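Local structure of erythrocyte membrane protein 1 (Plasmodium falciparum, 2XU0) at residues E45-G50 and S231-A236; C130-R135 and L313-E318; G159-T164 and E262-A267; R206-P211 and V309-R314. The protein probably binds host cell surface receptors as a parasite adhesin, this chain being its N-terminal segment and first Duffy-binding-like domain, involved in rosetting. The protein carries 10 engineered substitutions. All blocks are in the same frame, centred on the assembly; numbering follows the deposited sequence.

Contact 1: residues E45-G50 and S231-A236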
loop_
_atom_site.group_PDB
_atom_site.type_symbol
_atom_site.label_atom_id
_atom_site.label_comp_id
_atom_site.label_asym_id
_atom_site.label_seq_id
_atom_site.Cartn_x
_atom_site.Cartn_y
_atom_site.Cartn_z
ATOM N N GLU A 45 -23.008 12.551 -18.140
ATOM C CA GLU A 45 -21.793 12.908 -17.399
ATOM C C GLU A 45 -21.887 14.163 -16.549
ATOM O O GLU A 45 -21.548 14.140 -15.368
ATOM C CB GLU A 45 -20.605 13.025 -18.363
ATOM C CG GLU A 45 -19.960 11.689 -18.670
ATOM C CD GLU A 45 -18.541 11.721 -19.206
ATOM O OE1 GLU A 45 -17.886 12.786 -19.122
ATOM O OE2 GLU A 45 -18.073 10.662 -19.684
ATOM N N GLN A 46 -22.390 15.245 -17.141
ATOM C CA GLN A 46 -22.513 16.563 -16.513
ATOM C C GLN A 46 -23.422 16.607 -15.290
ATOM O O GLN A 46 -23.239 17.485 -14.445
ATOM C CB GLN A 46 -22.861 17.670 -17.544
ATOM C CG GLN A 46 -22.284 17.478 -18.965
ATOM C CD GLN A 46 -22.919 16.361 -19.792
ATOM O OE1 GLN A 46 -24.006 15.844 -19.493
ATOM N NE2 GLN A 46 -22.217 15.929 -20.831
ATOM N N GLN A 47 -24.358 15.644 -15.164
ATOM C CA GLN A 47 -25.284 15.552 -14.017
ATOM C C GLN A 47 -24.577 14.975 -12.777
ATOM O O GLN A 47 -25.075 15.117 -11.655
ATOM C CB GLN A 47 -26.516 14.680 -14.363
ATOM C CG GLN A 47 -27.662 15.441 -15.010
ATOM C CD GLN A 47 -27.455 15.606 -16.489
ATOM O OE1 GLN A 47 -26.824 16.562 -16.951
ATOM N NE2 GLN A 47 -27.981 14.676 -17.268
ATOM N N LEU A 48 -23.434 14.294 -12.998
ATOM C CA LEU A 48 -22.607 13.661 -11.967
ATOM C C LEU A 48 -21.362 14.493 -11.716
ATOM O O LEU A 48 -20.690 14.303 -10.702
ATOM C CB LEU A 48 -22.212 12.239 -12.395
ATOM C CG LEU A 48 -23.318 11.182 -12.529
ATOM C CD1 LEU A 48 -22.716 9.842 -12.775
ATOM C CD2 LEU A 48 -24.199 11.117 -11.284
ATOM N N LYS A 49 -21.066 15.429 -12.634
ATOM C CA LYS A 49 -19.930 16.329 -12.525
ATOM C C LYS A 49 -20.134 17.294 -11.366
ATOM O O LYS A 49 -21.179 17.939 -11.265
ATOM C CB LYS A 49 -19.697 17.072 -13.850
ATOM C CG LYS A 49 -18.426 17.922 -13.877
ATOM C CD LYS A 49 -17.257 17.215 -14.563
ATOM C CE LYS A 49 -16.110 18.156 -14.843
ATOM N NZ LYS A 49 -15.474 18.657 -13.598
ATOM N N GLY A 50 -19.155 17.332 -10.477
ATOM C CA GLY A 50 -19.184 18.186 -9.301
ATOM C C GLY A 50 -18.499 19.517 -9.524
ATOM O O GLY A 50 -17.368 19.569 -10.013
ATOM N N SER A 231 -32.458 12.927 -8.061
ATOM C CA SER A 231 -32.243 14.258 -8.636
ATOM C C SER A 231 -31.904 14.248 -10.133
ATOM O O SER A 231 -31.931 15.311 -10.755
ATOM C CB SER A 231 -31.177 15.016 -7.852
ATOM O OG SER A 231 -29.864 14.665 -8.261
ATOM N N LEU A 232 -31.558 13.076 -10.705
ATOM C CA LEU A 232 -31.198 12.970 -12.124
ATOM C C LEU A 232 -32.430 13.131 -13.008
ATOM O O LEU A 232 -33.544 12.923 -12.528
ATOM C CB LEU A 232 -30.522 11.615 -12.442
ATOM C CG LEU A 232 -29.208 11.236 -11.732
ATOM C CD1 LEU A 232 -28.895 9.772 -11.953
ATOM C CD2 LEU A 232 -28.040 12.074 -12.213
ATOM N N THR A 233 -32.228 13.476 -14.306
ATOM C CA THR A 233 -33.307 13.601 -15.294
ATOM C C THR A 233 -33.820 12.177 -15.583
ATOM O O THR A 233 -33.009 11.251 -15.524
ATOM C CB THR A 233 -32.824 14.304 -16.582
ATOM O OG1 THR A 233 -31.963 13.440 -17.325
ATOM C CG2 THR A 233 -32.141 15.638 -16.317
ATOM N N PRO A 234 -35.123 11.949 -15.889
ATOM C CA PRO A 234 -35.593 10.562 -16.118
ATOM C C PRO A 234 -34.771 9.710 -17.092
ATOM O O PRO A 234 -34.645 8.505 -16.877
ATOM C CB PRO A 234 -37.048 10.734 -16.586
ATOM C CG PRO A 234 -37.236 12.202 -16.829
ATOM C CD PRO A 234 -36.242 12.912 -15.972
ATOM N N GLU A 235 -34.213 10.333 -18.147
ATOM C CA GLU A 235 -33.394 9.668 -19.170
ATOM C C GLU A 235 -32.042 9.206 -18.601
ATOM O O GLU A 235 -31.526 8.170 -19.028
ATOM C CB GLU A 235 -33.191 10.545 -20.421
ATOM C CG GLU A 235 -34.372 11.429 -20.793
ATOM C CD GLU A 235 -34.332 12.792 -20.131
ATOM O OE1 GLU A 235 -33.543 13.656 -20.581
ATOM O OE2 GLU A 235 -35.063 12.983 -19.133
ATOM N N ALA A 236 -31.475 9.970 -17.648
ATOM C CA ALA A 236 -30.230 9.621 -16.955
ATOM C C ALA A 236 -30.547 8.498 -15.955
ATOM O O ALA A 236 -29.790 7.526 -15.856
ATOM C CB ALA A 236 -29.680 10.832 -16.218
#
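The flat group at this contact is the carboxamide of Gln47, whose NE2 end comes nearest to Thr233 and Ala236 across the contact. NE2 is 4.2 Å from Thr233 OG1, too far for a hydrogen bond, and at similar range from the methyl group of Ala236. Gln47 was modelled in two conformers, so the placing of its amide is tentative. The chain bends at its second torsion (chi2 83°), and the side chains of Gln47 and Thr233 meet at about a right angle. Nearer the backbone of Gln47 the contact becomes apolar. Leu232 has CG beside its backbone N (chi1 -60°), and its CD2 reaches Gln47 CB at 3.7 Å. The same methyl meets Leu48 CD2 at 4.1 Å, tip to tip, so one leucine branch serves two neighbours in succession. Thr233 is the N-cap residue of helix 234-239. The contact thus sets a turn of the N-terminal segment of PfEMP1 against the junction between helices 216-231 and 234-239 of the Duffy-binding-like domain. Leu48 also touches Leu252 and Asp255 of helix 249-268, and Asn260 of that helix bonds to the backbone of Leu48 and Gly50.

Contact 2: residues C130-R135 and L313-E318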
loop_
_atom_site.group_PDB
_atom_site.type_symbol
_atom_site.label_atom_id
_atom_site.label_comp_id
_atom_site.label_asym_id
_atom_site.label_seq_id
_atom_site.Cartn_x
_atom_site.Cartn_y
_atom_site.Cartn_z
ATOM N N CYS A 130 -4.894 -8.137 3.709
ATOM C CA CYS A 130 -4.284 -7.395 4.830
ATOM C C CYS A 130 -4.456 -5.926 4.618
ATOM O O CYS A 130 -3.830 -5.375 3.725
ATOM C CB CYS A 130 -2.807 -7.762 5.033
ATOM S SG CYS A 130 -2.538 -9.449 5.655
ATOM N N ALA A 131 -5.279 -5.284 5.435
ATOM C CA ALA A 131 -5.463 -3.827 5.353
ATOM C C ALA A 131 -4.190 -3.190 5.892
ATOM O O ALA A 131 -3.791 -3.524 7.004
ATOM C CB ALA A 131 -6.682 -3.377 6.150
ATOM N N PRO A 132 -3.467 -2.390 5.065
ATOM C CA PRO A 132 -2.218 -1.780 5.548
ATOM C C PRO A 132 -2.485 -0.678 6.573
ATOM O O PRO A 132 -3.568 -0.090 6.570
ATOM C CB PRO A 132 -1.576 -1.222 4.271
ATOM C CG PRO A 132 -2.672 -0.996 3.352
ATOM C CD PRO A 132 -3.817 -1.899 3.719
ATOM N N PRO A 133 -1.527 -0.386 7.466
ATOM C CA PRO A 133 -1.750 0.707 8.453
ATOM C C PRO A 133 -2.125 2.055 7.828
ATOM O O PRO A 133 -2.953 2.763 8.401
ATOM C CB PRO A 133 -0.437 0.743 9.269
ATOM C CG PRO A 133 0.517 -0.038 8.508
ATOM C CD PRO A 133 -0.205 -1.016 7.645
ATOM N N ARG A 134 -1.649 2.345 6.562
ATOM C CA ARG A 134 -2.045 3.564 5.857
ATOM C C ARG A 134 -3.570 3.554 5.658
ATOM O O ARG A 134 -4.203 4.580 5.820
ATOM C CB ARG A 134 -1.271 3.724 4.521
ATOM C CG ARG A 134 -1.526 5.048 3.752
ATOM C CD ARG A 134 -1.333 4.930 2.232
ATOM N NE ARG A 134 -1.742 3.606 1.745
ATOM C CZ ARG A 134 -2.991 3.246 1.485
ATOM N NH1 ARG A 134 -3.974 4.134 1.555
ATOM N NH2 ARG A 134 -3.268 1.999 1.143
ATOM N N ARG A 135 -4.172 2.383 5.354
ATOM C CA ARG A 135 -5.617 2.295 5.162
ATOM C C ARG A 135 -6.351 2.364 6.479
ATOM O O ARG A 135 -7.363 3.043 6.552
ATOM C CB ARG A 135 -6.040 1.002 4.365
ATOM C CG ARG A 135 -7.557 0.689 4.372
ATOM C CD ARG A 135 -8.361 1.682 3.530
ATOM N NE ARG A 135 -9.816 1.538 3.707
ATOM C CZ ARG A 135 -10.546 2.145 4.644
ATOM N NH1 ARG A 135 -9.967 2.932 5.543
ATOM N NH2 ARG A 135 -11.858 1.979 4.683
ATOM N N LEU A 313 -4.855 -6.611 -4.528
ATOM C CA LEU A 313 -3.557 -6.561 -5.217
ATOM C C LEU A 313 -2.728 -5.330 -4.790
ATOM O O LEU A 313 -1.508 -5.424 -4.615
ATOM C CB LEU A 313 -3.758 -6.591 -6.759
ATOM C CG LEU A 313 -4.405 -7.880 -7.290
ATOM C CD1 LEU A 313 -4.677 -7.785 -8.777
ATOM C CD2 LEU A 313 -3.571 -9.146 -6.906
ATOM N N ARG A 314 -3.390 -4.192 -4.637
ATOM C CA ARG A 314 -2.760 -2.950 -4.172
ATOM C C ARG A 314 -2.266 -3.141 -2.746
ATOM O O ARG A 314 -1.163 -2.747 -2.458
ATOM C CB ARG A 314 -3.772 -1.810 -4.146
ATOM C CG ARG A 314 -4.294 -1.400 -5.505
ATOM C CD ARG A 314 -4.990 -0.064 -5.423
ATOM N NE ARG A 314 -5.839 0.135 -4.235
ATOM C CZ ARG A 314 -7.165 0.203 -4.257
ATOM N NH1 ARG A 314 -7.832 -0.044 -5.373
ATOM N NH2 ARG A 314 -7.836 0.451 -3.147
ATOM N N TRP A 315 -3.073 -3.763 -1.866
ATOM C CA TRP A 315 -2.670 -3.967 -0.475
ATOM C C TRP A 315 -1.519 -4.925 -0.311
ATOM O O TRP A 315 -0.673 -4.697 0.546
ATOM C CB TRP A 315 -3.850 -4.412 0.397
ATOM C CG TRP A 315 -4.927 -3.378 0.618
ATOM C CD1 TRP A 315 -4.890 -2.045 0.297
ATOM C CD2 TRP A 315 -6.114 -3.571 1.412
ATOM N NE1 TRP A 315 -6.038 -1.421 0.759
ATOM C CE2 TRP A 315 -6.786 -2.327 1.475
ATOM C CE3 TRP A 315 -6.674 -4.682 2.072
ATOM C CZ2 TRP A 315 -8.024 -2.177 2.139
ATOM C CZ3 TRP A 315 -7.912 -4.541 2.699
ATOM C CH2 TRP A 315 -8.577 -3.307 2.720
ATOM N N PHE A 316 -1.480 -5.994 -1.130
ATOM C CA PHE A 316 -0.423 -6.980 -1.078
ATOM C C PHE A 316 0.876 -6.337 -1.614
ATOM O O PHE A 316 1.945 -6.604 -1.081
ATOM C CB PHE A 316 -0.860 -8.226 -1.910
ATOM C CG PHE A 316 -0.094 -9.521 -1.747
ATOM C CD1 PHE A 316 0.914 -9.645 -0.786
ATOM C CD2 PHE A 316 -0.358 -10.616 -2.576
ATOM C CE1 PHE A 316 1.623 -10.851 -0.635
ATOM C CE2 PHE A 316 0.372 -11.806 -2.449
ATOM C CZ PHE A 316 1.339 -11.927 -1.466
ATOM N N GLU A 317 0.783 -5.479 -2.649
ATOM C CA GLU A 317 1.959 -4.790 -3.202
ATOM C C GLU A 317 2.509 -3.812 -2.131
ATOM O O GLU A 317 3.713 -3.739 -1.930
ATOM C CB GLU A 317 1.600 -4.054 -4.522
ATOM C CG GLU A 317 2.757 -3.319 -5.172
ATOM C CD GLU A 317 3.091 -1.937 -4.633
ATOM O OE1 GLU A 317 2.225 -1.309 -3.983
ATOM O OE2 GLU A 317 4.245 -1.499 -4.833
ATOM N N GLU A 318 1.635 -3.100 -1.430
ATOM C CA GLU A 318 2.090 -2.194 -0.359
ATOM C C GLU A 318 2.622 -3.000 0.831
ATOM O O GLU A 318 3.595 -2.594 1.478
ATOM C CB GLU A 318 0.940 -1.311 0.087
ATOM C CG GLU A 318 1.314 -0.252 1.113
ATOM C CD GLU A 318 0.163 0.669 1.428
ATOM O OE1 GLU A 318 -0.927 0.478 0.840
ATOM O OE2 GLU A 318 0.363 1.623 2.214
HETATM O O HOH W 1 -1.249 -4.472 3.108
HETATM O O HOH W 2 0.882 1.179 5.181
#
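Within the Duffy-binding-like domain, the start of the short helix 133-136 lies against the long helix 311-338, with Pro132, the N-cap residue, meeting Trp315. Pro132 CD stands almost directly over the five-membered ring, 3.5 Å from its centroid. On the same face, Ala131 CA makes a second CH-pi contact, 3.8 Å from the centroid of the six-membered ring. Arg135 CG touches the indole at CZ2. One turn further along helix 311-338, Glu318, extended with CG anti to its backbone N (chi1 -175°), is gripped side-on by Arg134. Arg134 NE donates to Glu318 OE2 at 2.9 Å (N-H...acceptor angle 154°), and Arg134 NH2 to Glu318 OE1 at 2.8 Å (165°). These bonds fix the carboxylate's rotation, nearly coplanar with the guanidinium. One water joins Arg134 N to Glu318 OE2, another Cys130 O to Trp315 O. Asp198 of helix 186-204 also bonds Arg134 NH2 and Trp315 NE1. The CH-pi contacts and side-on salt bridge thus join a helix N terminus, beside the Cys113-Cys130 disulfide, to the mainly helical Duffy-binding-like core.

Contact 3: residues G159-T164 and E262-A267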
loop_
_atom_site.group_PDB
_atom_site.type_symbol
_atom_site.label_atom_id
_atom_site.label_comp_id
_atom_site.label_asym_id
_atom_site.label_seq_id
_atom_site.Cartn_x
_atom_site.Cartn_y
_atom_site.Cartn_z
ATOM N N GLY A 159 -17.712 18.139 -2.549
ATOM C CA GLY A 159 -17.230 19.036 -1.503
ATOM C C GLY A 159 -16.628 18.264 -0.353
ATOM O O GLY A 159 -15.454 18.444 -0.045
ATOM N N ASN A 160 -17.405 17.329 0.219
ATOM C CA ASN A 160 -16.959 16.439 1.303
ATOM C C ASN A 160 -15.736 15.591 0.948
ATOM O O ASN A 160 -14.788 15.528 1.730
ATOM C CB ASN A 160 -18.111 15.542 1.768
ATOM C CG ASN A 160 -19.199 16.326 2.455
ATOM O OD1 ASN A 160 -20.198 16.718 1.846
ATOM N ND2 ASN A 160 -19.000 16.616 3.725
ATOM N N VAL A 161 -15.746 14.977 -0.254
ATOM C CA VAL A 161 -14.651 14.135 -0.749
ATOM C C VAL A 161 -13.367 14.933 -0.958
ATOM O O VAL A 161 -12.283 14.447 -0.640
ATOM C CB VAL A 161 -15.076 13.262 -1.977
ATOM C CG1 VAL A 161 -13.898 12.412 -2.489
ATOM C CG2 VAL A 161 -16.260 12.355 -1.611
ATOM N N LEU A 162 -13.483 16.184 -1.438
ATOM C CA LEU A 162 -12.303 17.054 -1.612
ATOM C C LEU A 162 -11.703 17.379 -0.258
ATOM O O LEU A 162 -10.483 17.356 -0.113
ATOM C CB LEU A 162 -12.630 18.350 -2.373
ATOM C CG LEU A 162 -13.041 18.259 -3.849
ATOM C CD1 LEU A 162 -13.073 19.637 -4.454
ATOM C CD2 LEU A 162 -12.104 17.396 -4.670
ATOM N N VAL A 163 -12.566 17.585 0.763
ATOM C CA VAL A 163 -12.134 17.849 2.156
ATOM C C VAL A 163 -11.361 16.619 2.670
ATOM O O VAL A 163 -10.292 16.779 3.263
ATOM C CB VAL A 163 -13.350 18.244 3.069
ATOM C CG1 VAL A 163 -12.953 18.338 4.556
ATOM C CG2 VAL A 163 -13.997 19.558 2.595
ATOM N N THR A 164 -11.868 15.378 2.378
ATOM C CA THR A 164 -11.187 14.134 2.793
ATOM C C THR A 164 -9.788 14.074 2.134
ATOM O O THR A 164 -8.779 13.854 2.814
ATOM C CB THR A 164 -12.056 12.910 2.367
ATOM O OG1 THR A 164 -13.337 12.954 2.991
ATOM C CG2 THR A 164 -11.390 11.587 2.639
ATOM N N GLU A 262 -10.331 13.483 -11.249
ATOM C CA GLU A 262 -9.327 14.492 -11.556
ATOM C C GLU A 262 -9.247 15.581 -10.493
ATOM O O GLU A 262 -8.148 15.863 -10.044
ATOM C CB GLU A 262 -9.563 15.075 -12.947
ATOM C CG GLU A 262 -8.492 16.073 -13.329
ATOM C CD GLU A 262 -8.764 16.780 -14.639
ATOM O OE1 GLU A 262 -8.804 18.031 -14.639
ATOM O OE2 GLU A 262 -8.925 16.083 -15.667
ATOM N N GLN A 263 -10.387 16.180 -10.096
ATOM C CA GLN A 263 -10.477 17.213 -9.034
ATOM C C GLN A 263 -10.090 16.602 -7.691
ATOM O O GLN A 263 -9.356 17.226 -6.908
ATOM C CB GLN A 263 -11.908 17.749 -8.886
ATOM C CG GLN A 263 -12.603 18.174 -10.154
ATOM C CD GLN A 263 -13.988 18.664 -9.841
ATOM O OE1 GLN A 263 -14.169 19.708 -9.201
ATOM N NE2 GLN A 263 -14.995 17.904 -10.271
ATOM N N ILE A 264 -10.551 15.361 -7.430
ATOM C CA ILE A 264 -10.197 14.640 -6.202
ATOM C C ILE A 264 -8.655 14.512 -6.090
ATOM O O ILE A 264 -8.092 14.814 -5.030
ATOM C CB ILE A 264 -10.973 13.291 -6.073
ATOM C CG1 ILE A 264 -12.490 13.575 -5.813
ATOM C CG2 ILE A 264 -10.376 12.400 -4.920
ATOM C CD1 ILE A 264 -13.557 12.524 -6.425
ATOM N N TRP A 265 -7.974 14.138 -7.199
ATOM C CA TRP A 265 -6.498 14.020 -7.216
ATOM C C TRP A 265 -5.863 15.383 -6.927
ATOM O O TRP A 265 -4.828 15.432 -6.264
ATOM C CB TRP A 265 -5.991 13.504 -8.571
ATOM C CG TRP A 265 -4.477 13.380 -8.629
ATOM C CD1 TRP A 265 -3.608 14.227 -9.249
ATOM C CD2 TRP A 265 -3.671 12.404 -7.954
ATOM N NE1 TRP A 265 -2.313 13.866 -8.969
ATOM C CE2 TRP A 265 -2.324 12.713 -8.228
ATOM C CE3 TRP A 265 -3.962 11.273 -7.164
ATOM C CZ2 TRP A 265 -1.270 11.954 -7.718
ATOM C CZ3 TRP A 265 -2.916 10.526 -6.656
ATOM C CH2 TRP A 265 -1.593 10.837 -6.964
ATOM N N LYS A 266 -6.457 16.479 -7.500
ATOM C CA LYS A 266 -5.990 17.864 -7.310
ATOM C C LYS A 266 -6.073 18.212 -5.822
ATOM O O LYS A 266 -5.078 18.607 -5.249
ATOM C CB LYS A 266 -6.808 18.842 -8.186
ATOM C CG LYS A 266 -6.195 20.230 -8.270
ATOM C CD LYS A 266 -6.891 21.133 -9.276
ATOM C CE LYS A 266 -6.278 22.519 -9.235
ATOM N NZ LYS A 266 -7.010 23.489 -10.096
ATOM N N ALA A 267 -7.224 17.962 -5.164
ATOM C CA ALA A 267 -7.342 18.203 -3.721
ATOM C C ALA A 267 -6.322 17.368 -2.911
ATOM O O ALA A 267 -5.619 17.900 -2.044
ATOM C CB ALA A 267 -8.763 17.909 -3.264
#
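Leu162 is the main bump in this helix-helix interface of the Duffy-binding-like fold, and its CD2 enters a shallow hollow on helix 249-268 bounded by Gln263, Ile264 and Ala267. The short helical segments cross at -36°, with their axes 8.6 Å apart at closest approach, and run in broadly the same direction. The floor of the hollow is partly backbone: Leu162 CD2 lies 3.5 Å from Gln263 O and 3.7 Å from Ile264 CA. Leu162 CG sits beside its own backbone N (chi1 -67°), an orientation that carries the branch across to the partner helix although the CB bond does not aim there. Next to it, Val161 CG1 meets Ile264 CG1 at 3.8 Å, a second apolar contact beside the first. Leu158, one turn earlier on helix 154-175, also touches Ile264 and Gln263. At the far end the small Ala267 permits close approach, for the CA atoms of Leu162 and Ala267 are 5.5 Å apart. There the methyl CB of Ala267 rests 3.6 Å from Leu162 O and 3.7 Å from Leu162 CD2.

Contact 4: residues R206-P211 and V309-R314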
loop_
_atom_site.group_PDB
_atom_site.type_symbol
_atom_site.label_atom_id
_atom_site.label_comp_id
_atom_site.label_asym_id
_atom_site.label_seq_id
_atom_site.Cartn_x
_atom_site.Cartn_y
_atom_site.Cartn_z
ATOM N N ARG A 206 -16.545 -0.383 -2.913
ATOM C CA ARG A 206 -15.749 -1.573 -3.225
ATOM C C ARG A 206 -14.734 -1.849 -2.118
ATOM O O ARG A 206 -14.247 -2.967 -2.021
ATOM C CB ARG A 206 -15.009 -1.368 -4.547
ATOM C CG ARG A 206 -15.926 -1.258 -5.780
ATOM C CD ARG A 206 -15.062 -0.861 -6.962
ATOM N NE ARG A 206 -15.794 -0.715 -8.221
ATOM C CZ ARG A 206 -15.197 -0.473 -9.383
ATOM N NH1 ARG A 206 -13.876 -0.376 -9.452
ATOM N NH2 ARG A 206 -15.909 -0.362 -10.488
ATOM N N ASP A 207 -14.423 -0.830 -1.273
ATOM C CA ASP A 207 -13.460 -0.962 -0.196
ATOM C C ASP A 207 -13.812 -2.113 0.751
ATOM O O ASP A 207 -14.988 -2.287 1.083
ATOM C CB ASP A 207 -13.304 0.385 0.532
ATOM C CG ASP A 207 -12.449 0.286 1.751
ATOM O OD1 ASP A 207 -11.194 0.298 1.604
ATOM O OD2 ASP A 207 -13.004 0.021 2.830
ATOM N N MET A 208 -12.811 -2.904 1.148
ATOM C CA MET A 208 -12.977 -4.115 1.987
ATOM C C MET A 208 -12.866 -3.841 3.497
ATOM O O MET A 208 -13.145 -4.731 4.296
ATOM C CB MET A 208 -11.878 -5.140 1.649
ATOM C CG MET A 208 -12.033 -5.853 0.331
ATOM S SD MET A 208 -10.630 -7.002 0.161
ATOM C CE MET A 208 -9.475 -6.009 -0.631
ATOM N N PHE A 209 -12.400 -2.650 3.895
ATOM C CA PHE A 209 -12.201 -2.394 5.323
ATOM C C PHE A 209 -13.463 -1.970 6.051
ATOM O O PHE A 209 -14.201 -1.107 5.585
ATOM C CB PHE A 209 -11.001 -1.473 5.581
ATOM C CG PHE A 209 -10.551 -1.353 7.026
ATOM C CD1 PHE A 209 -9.956 -2.428 7.680
ATOM C CD2 PHE A 209 -10.621 -0.131 7.694
ATOM C CE1 PHE A 209 -9.503 -2.301 9.004
ATOM C CE2 PHE A 209 -10.198 -0.017 9.020
ATOM C CZ PHE A 209 -9.650 -1.103 9.667
ATOM N N LEU A 210 -13.743 -2.630 7.171
ATOM C CA LEU A 210 -14.909 -2.330 7.972
ATOM C C LEU A 210 -14.397 -1.740 9.293
ATOM O O LEU A 210 -14.001 -2.499 10.175
ATOM C CB LEU A 210 -15.713 -3.611 8.187
ATOM C CG LEU A 210 -17.016 -3.445 8.938
ATOM C CD1 LEU A 210 -17.934 -2.483 8.211
ATOM C CD2 LEU A 210 -17.676 -4.792 9.156
ATOM N N PRO A 211 -14.306 -0.386 9.410
ATOM C CA PRO A 211 -13.725 0.225 10.637
ATOM C C PRO A 211 -14.354 -0.251 11.943
ATOM O O PRO A 211 -13.645 -0.489 12.915
ATOM C CB PRO A 211 -13.912 1.728 10.420
ATOM C CG PRO A 211 -14.096 1.894 8.969
ATOM C CD PRO A 211 -14.728 0.650 8.441
ATOM N N VAL A 309 -7.086 -0.668 -10.041
ATOM C CA VAL A 309 -6.400 -1.918 -9.669
ATOM C C VAL A 309 -7.176 -2.558 -8.513
ATOM O O VAL A 309 -7.410 -1.857 -7.521
ATOM C CB VAL A 309 -4.886 -1.709 -9.295
ATOM C CG1 VAL A 309 -4.233 -3.022 -8.821
ATOM C CG2 VAL A 309 -4.106 -1.108 -10.462
ATOM N N PRO A 310 -7.564 -3.868 -8.576
ATOM C CA PRO A 310 -8.232 -4.475 -7.417
ATOM C C PRO A 310 -7.499 -4.175 -6.116
ATOM O O PRO A 310 -6.271 -4.288 -6.031
ATOM C CB PRO A 310 -8.238 -5.984 -7.744
ATOM C CG PRO A 310 -8.211 -6.037 -9.239
ATOM C CD PRO A 310 -7.377 -4.853 -9.664
ATOM N N GLN A 311 -8.265 -3.806 -5.103
ATOM C CA GLN A 311 -7.775 -3.413 -3.776
ATOM C C GLN A 311 -6.842 -4.426 -3.107
ATOM O O GLN A 311 -5.809 -4.028 -2.562
ATOM C CB GLN A 311 -8.949 -3.015 -2.869
ATOM C CG GLN A 311 -8.516 -2.483 -1.497
ATOM C CD GLN A 311 -9.639 -1.907 -0.731
ATOM O OE1 GLN A 311 -10.584 -2.608 -0.344
ATOM N NE2 GLN A 311 -9.507 -0.624 -0.395
ATOM N N PHE A 312 -7.196 -5.727 -3.154
ATOM C CA PHE A 312 -6.377 -6.790 -2.581
ATOM C C PHE A 312 -4.958 -6.769 -3.199
ATOM O O PHE A 312 -3.979 -6.938 -2.486
ATOM C CB PHE A 312 -7.053 -8.189 -2.775
ATOM C CG PHE A 312 -6.052 -9.305 -2.553
ATOM C CD1 PHE A 312 -5.575 -9.589 -1.275
ATOM C CD2 PHE A 312 -5.486 -9.981 -3.635
ATOM C CE1 PHE A 312 -4.531 -10.502 -1.085
ATOM C CE2 PHE A 312 -4.466 -10.917 -3.438
ATOM C CZ PHE A 312 -4.008 -11.185 -2.159
ATOM N N LEU A 313 -4.855 -6.611 -4.528
ATOM C CA LEU A 313 -3.557 -6.561 -5.217
ATOM C C LEU A 313 -2.728 -5.330 -4.790
ATOM O O LEU A 313 -1.508 -5.424 -4.615
ATOM C CB LEU A 313 -3.758 -6.591 -6.759
ATOM C CG LEU A 313 -4.405 -7.880 -7.290
ATOM C CD1 LEU A 313 -4.677 -7.785 -8.777
ATOM C CD2 LEU A 313 -3.571 -9.146 -6.906
ATOM N N ARG A 314 -3.390 -4.192 -4.637
ATOM C CA ARG A 314 -2.760 -2.950 -4.172
ATOM C C ARG A 314 -2.266 -3.141 -2.746
ATOM O O ARG A 314 -1.163 -2.747 -2.458
ATOM C CB ARG A 314 -3.772 -1.810 -4.146
ATOM C CG ARG A 314 -4.294 -1.400 -5.505
ATOM C CD ARG A 314 -4.990 -0.064 -5.423
ATOM N NE ARG A 314 -5.839 0.135 -4.235
ATOM C CZ ARG A 314 -7.165 0.203 -4.257
ATOM N NH1 ARG A 314 -7.832 -0.044 -5.373
ATOM N NH2 ARG A 314 -7.836 0.451 -3.147
#
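Gln311, in the first turn of helix 311-338, reaches across to Asp207 and Met208 with a fully extended side chain, CG anti to the backbone N (chi1 -175°). CB and CG both lie 3.8 Å from Met208 CE, the methionine running alongside in the opposite direction. At CD the chain divides into two polar atoms, and each finds a partner. Gln311 OE1 accepts from Met208 N at 2.7 Å, with the donor in the carbonyl plane. Gln311 NE2 donates to Asp207 OD1 at 2.8 Å, with an N-H...acceptor angle of 164°, and gives a further bond to Asp198 of helix 186-204. The amide and carboxylate planes are nearly perpendicular, and NE2 meets OD1 on the anti side, 29° out of the carboxylate plane. Asp207 is itself fixed by an Asx turn, its OD2 accepting from Phe209 N at 2.9 Å, and its OD1 also pairs with Arg135. Met208 CE ends against Phe312, 3.4 Å from its N and 3.9 Å from its CB. In this way the loop between helices 186-204 and 216-231 is fastened to the beginning of helix 311-338, whose other neighbours include helices 371-407 and 415-423.

From the N terminus, residues 45-50 open a loop that is still open when 130-135, 159-164 and 206-211 pass; contact 1 closes it at the junction of helices 216-231 and 234-239, and so crosses the other three. Contact 2 closes the loop from 130-135 on helix 311-338. Contact 3 is nested inside that loop, joining helices 154-175 and 249-268. Contact 4 crosses contact 3 and ends on the same stretch as contact 2, sharing Leu313 and Arg314. Contacts 2 and 4, with centres about 8 Å apart, are joined by the Arg135-Asp207 salt bridge and by packing of Trp315 on Met208. Contact 1 meets contact 3 where Gln263 NE2 probably bonds Gly50 O, tying the N-terminal segment to the helical core.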